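Local coordinates for Crh-like protein 5 (Neosartorya fumigata, PDB 6IBU) that cuts chitin and transfers it to beta-1,6-glucan or to other chitin chains, cross-linking the fungal cell wall, here through its family 16 glycoside hydrolase domain, at residues 15-20 with 219-224; 61-66 with 178-183; 84-89 with 100-105; 184-189 with 198-203. All blocks are in the same frame, centred on the assembly; numbering follows the deposited sequence.

Contact 1 of 4, residues 15-20 with 219-224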
loop_
_atom_site.group_PDB
_atom_site.type_symbol
_atom_site.label_atom_id
_atom_site.label_comp_id
_atom_site.label_asym_id
_atom_site.label_seq_id
_atom_site.Cartn_x
_atom_site.Cartn_y
_atom_site.Cartn_z
ATOM N N LYS A 15 -11.816 -12.981 -0.278
ATOM C CA LYS A 15 -12.818 -12.409 -1.205
ATOM C C LYS A 15 -12.067 -11.813 -2.393
ATOM O O LYS A 15 -11.094 -11.072 -2.165
ATOM C CB LYS A 15 -13.651 -11.343 -0.504
ATOM C CG LYS A 15 -14.686 -10.664 -1.384
ATOM C CD LYS A 15 -15.655 -9.805 -0.569
ATOM C CE LYS A 15 -16.852 -9.318 -1.363
ATOM N NZ LYS A 15 -17.907 -10.357 -1.472
ATOM N N GLY A 16 -12.517 -12.121 -3.606
ATOM C CA GLY A 16 -11.841 -11.735 -4.853
ATOM C C GLY A 16 -12.515 -10.548 -5.504
ATOM O O GLY A 16 -13.703 -10.347 -5.274
ATOM N N LEU A 17 -11.770 -9.776 -6.281
ATOM C CA LEU A 17 -12.348 -8.783 -7.201
ATOM C C LEU A 17 -12.765 -9.563 -8.451
ATOM O O LEU A 17 -11.876 -9.960 -9.248
ATOM C CB LEU A 17 -11.288 -7.723 -7.489
ATOM C CG LEU A 17 -11.625 -6.729 -8.584
ATOM C CD1 LEU A 17 -12.863 -5.941 -8.210
ATOM C CD2 LEU A 17 -10.470 -5.788 -8.829
ATOM N N ALA A 18 -14.062 -9.850 -8.589
ATOM C CA ALA A 18 -14.603 -10.665 -9.697
ATOM C C ALA A 18 -14.823 -9.761 -10.912
ATOM O O ALA A 18 -15.907 -9.764 -11.507
ATOM C CB ALA A 18 -15.854 -11.376 -9.251
ATOM N N ALA A 19 -13.800 -8.996 -11.262
ATOM C CA ALA A 19 -13.806 -8.062 -12.405
ATOM C C ALA A 19 -12.371 -7.879 -12.889
ATOM O O ALA A 19 -11.437 -8.135 -12.115
ATOM C CB ALA A 19 -14.430 -6.754 -11.994
ATOM N N SER A 20 -12.199 -7.452 -14.132
ATOM C CA SER A 20 -10.844 -7.198 -14.670
ATOM C C SER A 20 -10.402 -5.789 -14.259
ATOM O O SER A 20 -9.195 -5.565 -14.166
ATOM C CB SER A 20 -10.776 -7.452 -16.151
ATOM O OG SER A 20 -11.340 -6.370 -16.865
ATOM N N VAL A 219 -8.496 5.769 -7.357
ATOM C CA VAL A 219 -7.871 4.423 -7.351
ATOM C C VAL A 219 -8.300 3.666 -8.605
ATOM O O VAL A 219 -9.491 3.624 -8.888
ATOM C CB VAL A 219 -8.226 3.669 -6.069
ATOM C CG1 VAL A 219 -7.916 2.186 -6.180
ATOM C CG2 VAL A 219 -7.504 4.291 -4.894
ATOM N N ARG A 220 -7.337 3.079 -9.313
ATOM C CA ARG A 220 -7.596 2.115 -10.404
ATOM C C ARG A 220 -6.916 0.795 -10.053
ATOM O O ARG A 220 -5.697 0.796 -9.861
ATOM C CB ARG A 220 -7.092 2.672 -11.729
ATOM C CG ARG A 220 -7.348 1.744 -12.905
ATOM C CD ARG A 220 -6.651 2.228 -14.153
ATOM N NE ARG A 220 -6.919 1.311 -15.259
ATOM C CZ ARG A 220 -8.039 1.288 -15.977
ATOM N NH1 ARG A 220 -9.020 2.144 -15.734
ATOM N NH2 ARG A 220 -8.164 0.417 -16.966
ATOM N N ILE A 221 -7.677 -0.291 -9.956
ATOM C CA ILE A 221 -7.096 -1.656 -9.850
ATOM C C ILE A 221 -7.476 -2.457 -11.093
ATOM O O ILE A 221 -8.666 -2.486 -11.471
ATOM C CB ILE A 221 -7.526 -2.351 -8.552
ATOM C CG1 ILE A 221 -6.907 -1.648 -7.341
ATOM C CG2 ILE A 221 -7.173 -3.831 -8.612
ATOM C CD1 ILE A 221 -7.422 -2.141 -6.014
ATOM N N GLU A 222 -6.482 -3.088 -11.701
ATOM C CA GLU A 222 -6.673 -4.084 -12.785
ATOM C C GLU A 222 -6.330 -5.450 -12.219
ATOM O O GLU A 222 -5.255 -5.580 -11.643
ATOM C CB GLU A 222 -5.775 -3.768 -13.963
ATOM C CG GLU A 222 -6.105 -2.444 -14.601
ATOM C CD GLU A 222 -5.276 -2.154 -15.835
ATOM O OE1 GLU A 222 -4.345 -2.956 -16.122
ATOM O OE2 GLU A 222 -5.566 -1.136 -16.511
ATOM N N ASN A 223 -7.274 -6.374 -12.260
ATOM C CA ASN A 223 -7.082 -7.734 -11.720
ATOM C C ASN A 223 -6.757 -8.630 -12.917
ATOM O O ASN A 223 -7.643 -8.814 -13.772
ATOM C CB ASN A 223 -8.296 -8.199 -10.929
ATOM C CG ASN A 223 -8.050 -9.514 -10.223
ATOM O OD1 ASN A 223 -6.990 -10.121 -10.385
ATOM N ND2 ASN A 223 -9.017 -9.947 -9.426
ATOM N N ALA A 224 -5.536 -9.147 -12.973
ATOM C CA ALA A 224 -5.048 -10.053 -14.039
ATOM C C ALA A 224 -5.861 -11.357 -14.006
ATOM O O ALA A 224 -6.027 -11.976 -15.070
ATOM C CB ALA A 224 -3.558 -10.313 -13.865
#

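Contact 2 of 4, residues 61-66 with 178-183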
loop_
_atom_site.group_PDB
_atom_site.type_symbol
_atom_site.label_atom_id
_atom_site.label_comp_id
_atom_site.label_asym_id
_atom_site.label_seq_id
_atom_site.Cartn_x
_atom_site.Cartn_y
_atom_site.Cartn_z
ATOM N N THR A 61 -7.106 4.760 7.922
ATOM C CA THR A 61 -6.783 3.723 6.917
ATOM C C THR A 61 -8.049 3.265 6.204
ATOM O O THR A 61 -9.086 3.186 6.854
ATOM C CB THR A 61 -6.125 2.505 7.572
ATOM O OG1 THR A 61 -5.152 2.955 8.507
ATOM C CG2 THR A 61 -5.441 1.618 6.565
ATOM N N ILE A 62 -7.939 2.942 4.920
ATOM C CA ILE A 62 -8.989 2.198 4.183
ATOM C C ILE A 62 -8.326 0.996 3.518
ATOM O O ILE A 62 -7.188 1.127 3.053
ATOM C CB ILE A 62 -9.736 3.102 3.183
ATOM C CG1 ILE A 62 -8.824 3.681 2.103
ATOM C CG2 ILE A 62 -10.491 4.203 3.915
ATOM C CD1 ILE A 62 -9.604 4.334 0.976
ATOM N N ASP A 63 -8.998 -0.155 3.565
ATOM C CA ASP A 63 -8.623 -1.406 2.865
ATOM C C ASP A 63 -9.716 -1.740 1.850
ATOM O O ASP A 63 -10.904 -1.555 2.182
ATOM C CB ASP A 63 -8.577 -2.588 3.824
ATOM C CG ASP A 63 -7.415 -2.587 4.781
ATOM O OD1 ASP A 63 -6.452 -1.856 4.512
ATOM O OD2 ASP A 63 -7.483 -3.344 5.774
ATOM N N THR A 64 -9.347 -2.255 0.682
ATOM C CA THR A 64 -10.307 -2.869 -0.263
ATOM C C THR A 64 -10.896 -4.105 0.417
ATOM O O THR A 64 -10.171 -4.813 1.115
ATOM C CB THR A 64 -9.667 -3.191 -1.619
ATOM O OG1 THR A 64 -8.512 -4.012 -1.450
ATOM C CG2 THR A 64 -9.292 -1.947 -2.386
ATOM N N ASP A 65 -12.191 -4.316 0.252
ATOM C CA ASP A 65 -12.891 -5.544 0.710
ATOM C C ASP A 65 -12.310 -6.742 -0.045
ATOM O O ASP A 65 -12.150 -7.793 0.565
ATOM C CB ASP A 65 -14.397 -5.468 0.450
ATOM C CG ASP A 65 -15.159 -4.527 1.357
ATOM O OD1 ASP A 65 -14.608 -4.115 2.414
ATOM O OD2 ASP A 65 -16.299 -4.197 0.986
ATOM N N PHE A 66 -11.936 -6.541 -1.303
ATOM C CA PHE A 66 -11.474 -7.589 -2.240
ATOM C C PHE A 66 -9.948 -7.646 -2.276
ATOM O O PHE A 66 -9.264 -6.685 -1.873
ATOM C CB PHE A 66 -11.989 -7.297 -3.650
ATOM C CG PHE A 66 -11.693 -5.892 -4.104
ATOM C CD1 PHE A 66 -10.480 -5.573 -4.689
ATOM C CD2 PHE A 66 -12.620 -4.876 -3.920
ATOM C CE1 PHE A 66 -10.217 -4.288 -5.129
ATOM C CE2 PHE A 66 -12.348 -3.582 -4.344
ATOM C CZ PHE A 66 -11.153 -3.292 -4.959
ATOM N N PRO A 178 -2.523 -13.260 -3.478
ATOM C CA PRO A 178 -3.542 -12.252 -3.735
ATOM C C PRO A 178 -3.379 -11.155 -2.679
ATOM O O PRO A 178 -3.210 -11.457 -1.513
ATOM C CB PRO A 178 -4.881 -12.976 -3.561
ATOM C CG PRO A 178 -4.507 -14.468 -3.537
ATOM C CD PRO A 178 -3.086 -14.543 -3.036
ATOM N N MET A 179 -3.469 -9.913 -3.115
ATOM C CA MET A 179 -3.189 -8.767 -2.239
ATOM C C MET A 179 -4.366 -7.812 -2.241
ATOM O O MET A 179 -5.055 -7.720 -3.237
ATOM C CB MET A 179 -1.927 -8.033 -2.692
ATOM C CG MET A 179 -0.687 -8.805 -2.335
ATOM S SD MET A 179 0.833 -7.881 -2.504
ATOM C CE MET A 179 0.881 -7.611 -4.270
ATOM N N ARG A 180 -4.540 -7.109 -1.132
ATOM C CA ARG A 180 -5.534 -6.028 -1.059
ATOM C C ARG A 180 -4.778 -4.703 -1.015
ATOM O O ARG A 180 -3.564 -4.696 -0.813
ATOM C CB ARG A 180 -6.496 -6.299 0.091
ATOM C CG ARG A 180 -5.916 -6.128 1.478
ATOM C CD ARG A 180 -7.011 -5.603 2.362
ATOM N NE ARG A 180 -7.481 -6.647 3.249
ATOM C CZ ARG A 180 -8.745 -6.881 3.592
ATOM N NH1 ARG A 180 -9.742 -6.134 3.140
ATOM N NH2 ARG A 180 -9.002 -7.886 4.408
ATOM N N LEU A 181 -5.472 -3.620 -1.330
ATOM C CA LEU A 181 -4.875 -2.272 -1.329
ATOM C C LEU A 181 -5.243 -1.596 -0.008
ATOM O O LEU A 181 -6.421 -1.570 0.336
ATOM C CB LEU A 181 -5.405 -1.546 -2.565
ATOM C CG LEU A 181 -4.994 -0.091 -2.734
ATOM C CD1 LEU A 181 -3.481 0.062 -2.838
ATOM C CD2 LEU A 181 -5.693 0.477 -3.962
ATOM N N ARG A 182 -4.248 -1.106 0.725
ATOM C CA ARG A 182 -4.443 -0.344 1.985
ATOM C C ARG A 182 -3.965 1.085 1.723
ATOM O O ARG A 182 -2.872 1.267 1.158
ATOM C CB ARG A 182 -3.696 -1.003 3.149
ATOM C CG ARG A 182 -3.700 -2.529 3.068
ATOM C CD ARG A 182 -3.445 -3.316 4.350
ATOM N NE ARG A 182 -4.067 -2.679 5.506
ATOM C CZ ARG A 182 -3.647 -2.797 6.758
ATOM N NH1 ARG A 182 -2.593 -3.545 7.042
ATOM N NH2 ARG A 182 -4.282 -2.154 7.722
ATOM N N LEU A 183 -4.765 2.083 2.051
ATOM C CA LEU A 183 -4.319 3.491 1.971
ATOM C C LEU A 183 -4.379 4.060 3.378
ATOM O O LEU A 183 -5.381 3.827 4.063
ATOM C CB LEU A 183 -5.236 4.264 1.035
ATOM C CG LEU A 183 -5.241 3.775 -0.401
ATOM C CD1 LEU A 183 -6.382 4.409 -1.169
ATOM C CD2 LEU A 183 -3.903 4.081 -1.053
#

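Contact 3 of 4, residues 84-89 with 100-105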
loop_
_atom_site.group_PDB
_atom_site.type_symbol
_atom_site.label_atom_id
_atom_site.label_comp_id
_atom_site.label_asym_id
_atom_site.label_seq_id
_atom_site.Cartn_x
_atom_site.Cartn_y
_atom_site.Cartn_z
ATOM N N GLY A 84 7.768 13.376 10.308
ATOM C CA GLY A 84 7.455 12.059 10.884
ATOM C C GLY A 84 6.095 11.548 10.461
ATOM O O GLY A 84 5.745 10.444 10.851
ATOM N N VAL A 85 5.343 12.296 9.677
ATOM C CA VAL A 85 4.008 11.840 9.209
ATOM C C VAL A 85 4.228 11.014 7.947
ATOM O O VAL A 85 4.802 11.518 6.976
ATOM C CB VAL A 85 3.066 13.024 8.960
ATOM C CG1 VAL A 85 1.735 12.548 8.408
ATOM C CG2 VAL A 85 2.894 13.829 10.248
ATOM N N VAL A 86 3.763 9.779 7.971
ATOM C CA VAL A 86 3.937 8.835 6.837
ATOM C C VAL A 86 2.633 8.777 6.040
ATOM O O VAL A 86 1.599 8.609 6.649
ATOM C CB VAL A 86 4.352 7.458 7.370
ATOM C CG1 VAL A 86 4.622 6.491 6.233
ATOM C CG2 VAL A 86 5.558 7.559 8.283
ATOM N N SER A 87 2.702 8.898 4.724
ATOM C CA SER A 87 1.596 8.615 3.780
ATOM C C SER A 87 1.903 7.297 3.058
ATOM O O SER A 87 2.914 7.255 2.358
ATOM C CB SER A 87 1.469 9.740 2.803
ATOM O OG SER A 87 1.180 10.973 3.440
ATOM N N SER A 88 1.091 6.259 3.247
ATOM C CA SER A 88 1.365 4.859 2.813
ATOM C C SER A 88 0.372 4.377 1.748
ATOM O O SER A 88 -0.854 4.430 1.994
ATOM C CB SER A 88 1.291 3.932 3.991
ATOM O OG SER A 88 2.234 4.308 4.986
ATOM N N ILE A 89 0.870 3.838 0.638
ATOM C CA ILE A 89 0.080 3.007 -0.321
ATOM C C ILE A 89 0.604 1.573 -0.231
ATOM O O ILE A 89 1.761 1.366 -0.531
ATOM C CB ILE A 89 0.182 3.575 -1.746
ATOM C CG1 ILE A 89 -0.297 5.024 -1.824
ATOM C CG2 ILE A 89 -0.547 2.691 -2.738
ATOM C CD1 ILE A 89 0.243 5.758 -3.014
ATOM N N ASP A 100 4.817 -1.569 -1.474
ATOM C CA ASP A 100 4.299 -0.297 -0.946
ATOM C C ASP A 100 5.080 0.905 -1.467
ATOM O O ASP A 100 6.213 0.757 -2.007
ATOM C CB ASP A 100 4.209 -0.317 0.577
ATOM C CG ASP A 100 5.537 -0.295 1.282
ATOM O OD1 ASP A 100 6.187 0.756 1.259
ATOM O OD2 ASP A 100 5.899 -1.329 1.910
ATOM N N TRP A 101 4.401 2.044 -1.334
ATOM C CA TRP A 101 4.943 3.416 -1.421
ATOM C C TRP A 101 4.886 4.015 -0.019
ATOM O O TRP A 101 3.898 3.771 0.672
ATOM C CB TRP A 101 4.107 4.252 -2.394
ATOM C CG TRP A 101 3.978 3.792 -3.812
ATOM C CD1 TRP A 101 2.948 3.098 -4.368
ATOM C CD2 TRP A 101 4.846 4.139 -4.905
ATOM N NE1 TRP A 101 3.136 2.936 -5.711
ATOM C CE2 TRP A 101 4.290 3.580 -6.078
ATOM C CE3 TRP A 101 6.052 4.831 -5.001
ATOM C CZ2 TRP A 101 4.902 3.715 -7.328
ATOM C CZ3 TRP A 101 6.655 4.967 -6.230
ATOM C CH2 TRP A 101 6.078 4.427 -7.378
ATOM N N GLU A 102 5.922 4.728 0.414
ATOM C CA GLU A 102 5.872 5.523 1.668
ATOM C C GLU A 102 6.331 6.942 1.348
ATOM O O GLU A 102 7.427 7.089 0.847
ATOM C CB GLU A 102 6.764 4.926 2.752
ATOM C CG GLU A 102 6.509 3.455 3.032
ATOM C CD GLU A 102 5.157 3.172 3.668
ATOM O OE1 GLU A 102 4.719 3.951 4.523
ATOM O OE2 GLU A 102 4.526 2.185 3.280
ATOM N N VAL A 103 5.523 7.955 1.625
ATOM C CA VAL A 103 6.009 9.359 1.626
ATOM C C VAL A 103 6.204 9.804 3.082
ATOM O O VAL A 103 5.412 9.434 3.944
ATOM C CB VAL A 103 5.064 10.292 0.844
ATOM C CG1 VAL A 103 5.553 11.723 0.884
ATOM C CG2 VAL A 103 4.905 9.844 -0.597
ATOM N N LEU A 104 7.259 10.569 3.340
ATOM C CA LEU A 104 7.527 11.161 4.674
ATOM C C LEU A 104 7.235 12.649 4.553
ATOM O O LEU A 104 7.677 13.240 3.553
ATOM C CB LEU A 104 8.974 10.880 5.058
ATOM C CG LEU A 104 9.344 9.397 5.039
ATOM C CD1 LEU A 104 10.815 9.240 5.337
ATOM C CD2 LEU A 104 8.506 8.579 6.027
ATOM N N GLY A 105 6.480 13.210 5.499
ATOM C CA GLY A 105 6.045 14.620 5.442
ATOM C C GLY A 105 7.187 15.603 5.277
ATOM O O GLY A 105 7.034 16.537 4.520
#

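Contact 4 of 4, residues 184-189 with 198-203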
loop_
_atom_site.group_PDB
_atom_site.type_symbol
_atom_site.label_atom_id
_atom_site.label_comp_id
_atom_site.label_asym_id
_atom_site.label_seq_id
_atom_site.Cartn_x
_atom_site.Cartn_y
_atom_site.Cartn_z
ATOM N N GLY A 184 -3.379 4.840 3.759
ATOM C CA GLY A 184 -3.418 5.462 5.088
ATOM C C GLY A 184 -2.276 6.405 5.351
ATOM O O GLY A 184 -1.248 6.356 4.666
ATOM N N SER A 185 -2.471 7.218 6.374
ATOM C CA SER A 185 -1.445 8.114 6.943
ATOM C C SER A 185 -1.346 7.777 8.418
ATOM O O SER A 185 -2.314 7.273 8.961
ATOM C CB SER A 185 -1.783 9.555 6.703
ATOM O OG SER A 185 -2.999 9.887 7.372
ATOM N N TRP A 186 -0.191 8.041 9.007
ATOM C CA TRP A 186 0.106 7.729 10.418
ATOM C C TRP A 186 1.381 8.456 10.830
ATOM O O TRP A 186 2.130 8.882 9.959
ATOM C CB TRP A 186 0.255 6.223 10.601
ATOM C CG TRP A 186 1.213 5.575 9.660
ATOM C CD1 TRP A 186 1.007 5.320 8.336
ATOM C CD2 TRP A 186 2.498 5.022 9.981
ATOM N NE1 TRP A 186 2.082 4.665 7.809
ATOM C CE2 TRP A 186 3.005 4.453 8.793
ATOM C CE3 TRP A 186 3.257 4.923 11.155
ATOM C CZ2 TRP A 186 4.246 3.831 8.734
ATOM C CZ3 TRP A 186 4.489 4.311 11.101
ATOM C CH2 TRP A 186 4.970 3.766 9.906
ATOM N N ALA A 187 1.617 8.561 12.126
ATOM C CA ALA A 187 2.814 9.244 12.652
ATOM C C ALA A 187 3.917 8.210 12.832
ATOM O O ALA A 187 3.909 7.540 13.842
ATOM C CB ALA A 187 2.472 9.942 13.936
ATOM N N GLY A 188 4.832 8.089 11.874
ATOM C CA GLY A 188 6.066 7.308 12.050
ATOM C C GLY A 188 6.871 7.904 13.183
ATOM O O GLY A 188 7.581 7.174 13.860
ATOM N N GLY A 189 6.724 9.211 13.384
ATOM C CA GLY A 189 7.435 9.978 14.410
ATOM C C GLY A 189 6.657 10.094 15.715
ATOM O O GLY A 189 6.942 11.023 16.464
ATOM N N ILE A 198 11.209 6.319 14.104
ATOM C CA ILE A 198 11.182 7.802 14.173
ATOM C C ILE A 198 12.257 8.360 13.237
ATOM O O ILE A 198 11.911 9.265 12.470
ATOM C CB ILE A 198 11.317 8.274 15.630
ATOM C CG1 ILE A 198 10.099 7.832 16.446
ATOM C CG2 ILE A 198 11.505 9.770 15.678
ATOM C CD1 ILE A 198 10.338 7.700 17.931
ATOM N N GLU A 199 13.478 7.816 13.273
ATOM C CA GLU A 199 14.619 8.233 12.396
ATOM C C GLU A 199 14.209 8.024 10.934
ATOM O O GLU A 199 14.480 8.894 10.084
ATOM C CB GLU A 199 15.927 7.511 12.762
ATOM C CG GLU A 199 16.786 6.981 11.586
ATOM C CD GLU A 199 17.341 7.926 10.515
ATOM O OE1 GLU A 199 17.798 9.042 10.878
ATOM O OE2 GLU A 199 17.350 7.532 9.299
ATOM N N TRP A 200 13.606 6.888 10.640
ATOM C CA TRP A 200 13.194 6.552 9.262
ATOM C C TRP A 200 12.131 7.557 8.785
ATOM O O TRP A 200 12.245 8.033 7.657
ATOM C CB TRP A 200 12.708 5.109 9.218
ATOM C CG TRP A 200 11.934 4.865 7.976
ATOM C CD1 TRP A 200 12.448 4.646 6.741
ATOM C CD2 TRP A 200 10.509 4.896 7.838
ATOM N NE1 TRP A 200 11.431 4.487 5.841
ATOM C CE2 TRP A 200 10.233 4.635 6.482
ATOM C CE3 TRP A 200 9.443 5.103 8.716
ATOM C CZ2 TRP A 200 8.933 4.573 5.987
ATOM C CZ3 TRP A 200 8.159 5.022 8.225
ATOM C CH2 TRP A 200 7.910 4.770 6.880
ATOM N N ALA A 201 11.182 7.898 9.663
ATOM C CA ALA A 201 10.050 8.813 9.389
ATOM C C ALA A 201 10.567 10.246 9.208
ATOM O O ALA A 201 9.849 11.062 8.644
ATOM C CB ALA A 201 9.004 8.698 10.473
ATOM N N GLY A 202 11.788 10.532 9.647
ATOM C CA GLY A 202 12.394 11.868 9.494
ATOM C C GLY A 202 12.256 12.730 10.741
ATOM O O GLY A 202 12.563 13.926 10.666
ATOM N N GLY A 203 11.850 12.152 11.860
ATOM C CA GLY A 203 11.884 12.844 13.155
ATOM C C GLY A 203 10.585 12.693 13.911
ATOM O O GLY A 203 9.656 12.104 13.373
#

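Contact 1 of 4, residues 15-20 with 219-224
N223 and L17 form the tight part of this contact, where the amide end of N223 slides past the leucine side chain in the opposite direction. CG of N223 stands anti to the backbone N (chi1 -173°); from there ND2 donates to L17 O at 2.9 Å, in the carbonyl plane and on a lone pair, though the N-H...O angle is only 133°. The same nitrogen also meets Y230 OH, while N223 OD1 accepts from the backbone N of N225 and F69. Both ends of this buried amide are therefore gripped, which fixes its flip. Beside it L17 CD2 lies 3.8 Å from I221 CG2 and 3.9 Å from N223 CB, and A19 O comes to 3.4 Å from N223 CB. A backbone bond from N223 N to S20 O, 2.8 Å long, closes this part, with E222 CA-H also facing S20 O at 3.2 Å. A18 is the centre of an inverse gamma turn that carries the chain from L17 on to A19.

The outer side is looser. S20 is exposed and its CB points away from the strand; E222 and R220, on the other side of the strand from I221 and N223, are partly exposed. R220 NE and NH2 form a side-on salt bridge to E222 OE2 alone, approaching it from opposite faces of the carboxylate.

The segment 15-20 links strand 14-15 to strand 21-25, which pairs with strand 212-223. L17 and I221 both rest on F66, L17 also touches Y22, and I221 packs on L181 of strand 179-187 in the facing sheet of the sandwich.

Contact 2 of 4, residues 61-66 with 178-183
D63 meets two guanidinium groups in different ways: R182 offers it an edge, R180 a face. D63 OD1 lies near the R182 plane and takes NE at 2.7 Å on its syn side, a salt bridge in which the carboxylate stands 75° from the guanidinium. The R182 chain runs beside the aspartate, pointing the same way, with CG and CD also close to OD1. D63 OD2 instead sits over one face of R180, offset toward the rim; no N-H points at it, and only the opposite charges are neighbours. T64 O is at the R180 edge, but NH1 is modelled so close to it that the length is doubtful. The F66 ring carries T64 CB over the centre of one face, 3.6 Å above its plane.

These are neighbouring antiparallel strands in the seven-stranded sheet of the GH16 beta-jelly roll. I62 and L183 are a hydrogen-bonded pair, D63 and R182 a non-hydrogen-bonded one. I62 and L183 share the face that packs inward, I62 CG1 touching L183 CB at 3.8 Å; L181 and L183 there also meet V219 and V216 of the opposing sheet.

On the D63 face R182, a chitin-binding residue, has a second acidic partner in E92, bonded through NH1. D63 can thus be seen as a second-shell residue that probably orients this arginine.

Beyond these two pairs, T64 N bonds L181 O at 3.0 Å. With T64 OG1 between its own backbone N and carbonyl carbon (chi1 55°), this hydroxyl accepts from L181 N at 3.1 Å and donates to F66 O at 2.8 Å.

Contact 3 of 4, residues 84-89 with 100-105
S88 OG donates to E102 OE1 over 2.6 Å, meeting the syn side of the carboxylate 21° out of its plane. The bend of E102 at chi2 (-68°) turns CD toward the neighbouring strand. S88 OG is in turn bonded to W186 NE1, so the hydroxyl links two chitin-binding residues, W186 and E102, the latter by similarity also the proton donor. This antiparallel hairpin, 85-93 with 98-105, carries the GH16 acidic signature: E98, the likely nucleophile, D100 and E102 fall at every second position of strand 98-105, with the like charges of E98 and D100 close together.

Five backbone bonds hold the register, from G105 N to V85 O at one end to the reciprocal pair I89 and W101 at the other; the bond from V103 N to S87 O is the straightest (172°).

Packing follows on both faces. Beside the carboxylate, V86 CG1 presses on E102 OE1 at 3.1 Å, and V86 CG2 lies 3.8 Å from L104 CD2. On the other face S87, I89, W101 and V103 turn to the sandwich interior; the W101 ring makes edge-to-face contacts with W153 and Y142. I89 runs alongside the indole, its CB 3.8 Å from W101 CD1.

Contact 4 of 4, residues 184-189 with 198-203
W186 and W200 touch through one benzo-ring carbon each, CH2 of W186 lying 3.8 Å from CZ3 of W200, with the two side chains crossing at about a right angle. The second touch is between backbone and methyl: A201 CB lies 3.5 Å from G188 C, an approach possible because G188 has no side chain in the way. I198 CG1 rests 3.7 Å from G188 O and 4.0 Å from G189 CA, and G189 CA-H faces G203 O at 3.2 Å. No hydrogen bond joins the two segments, so van der Waals contact and this one CA-H...O approach carry the interface.

What holds each side lies one shell out. CG of W186 sits between its own backbone N and carbonyl carbon (chi1 52°), and its NE1 is held by S88 OG. N193 ND2 bonds G188 O, and G189 pairs through its backbone with G84 and T205. Across the contact the helix 195-201 ends in a Schellman motif: G202 takes positive phi, and G203 N returns to I198 O at 3.0 Å. W200 also packs on V86, E102 and L104 of the hairpin strands.

The helix end is thereby laid over one end of the hairpin bearing the proposed catalytic glutamates. W186, with E102, R182 and T197 of this same helix, binds chitin, and W200, packed on E102, probably lies at the border of the sugar-binding cleft of this GH16 jelly roll.

In the fold
From the N terminus, 15-20 leads into the sandwich and waits for 219-224, so contact 1 closes a loop of almost 200 residues that encloses the other three. Within it, 61-66 finds 178-183 in contact 2, and inside that loop the short hairpin of contact 3 forms. Contact 4 follows contact 2 in series on strand 179-187, so no loops cross. Contacts 2, 3 and 4 share the seven-stranded sheet: L181 and L183 pack on I89, and W186 O and G184 O receive the backbone N of V86 and S88. Contact 1 ties the loop 15-20 to strand 212-223 of the opposing sheet, meeting contact 2 through F66 and L181 in the interior.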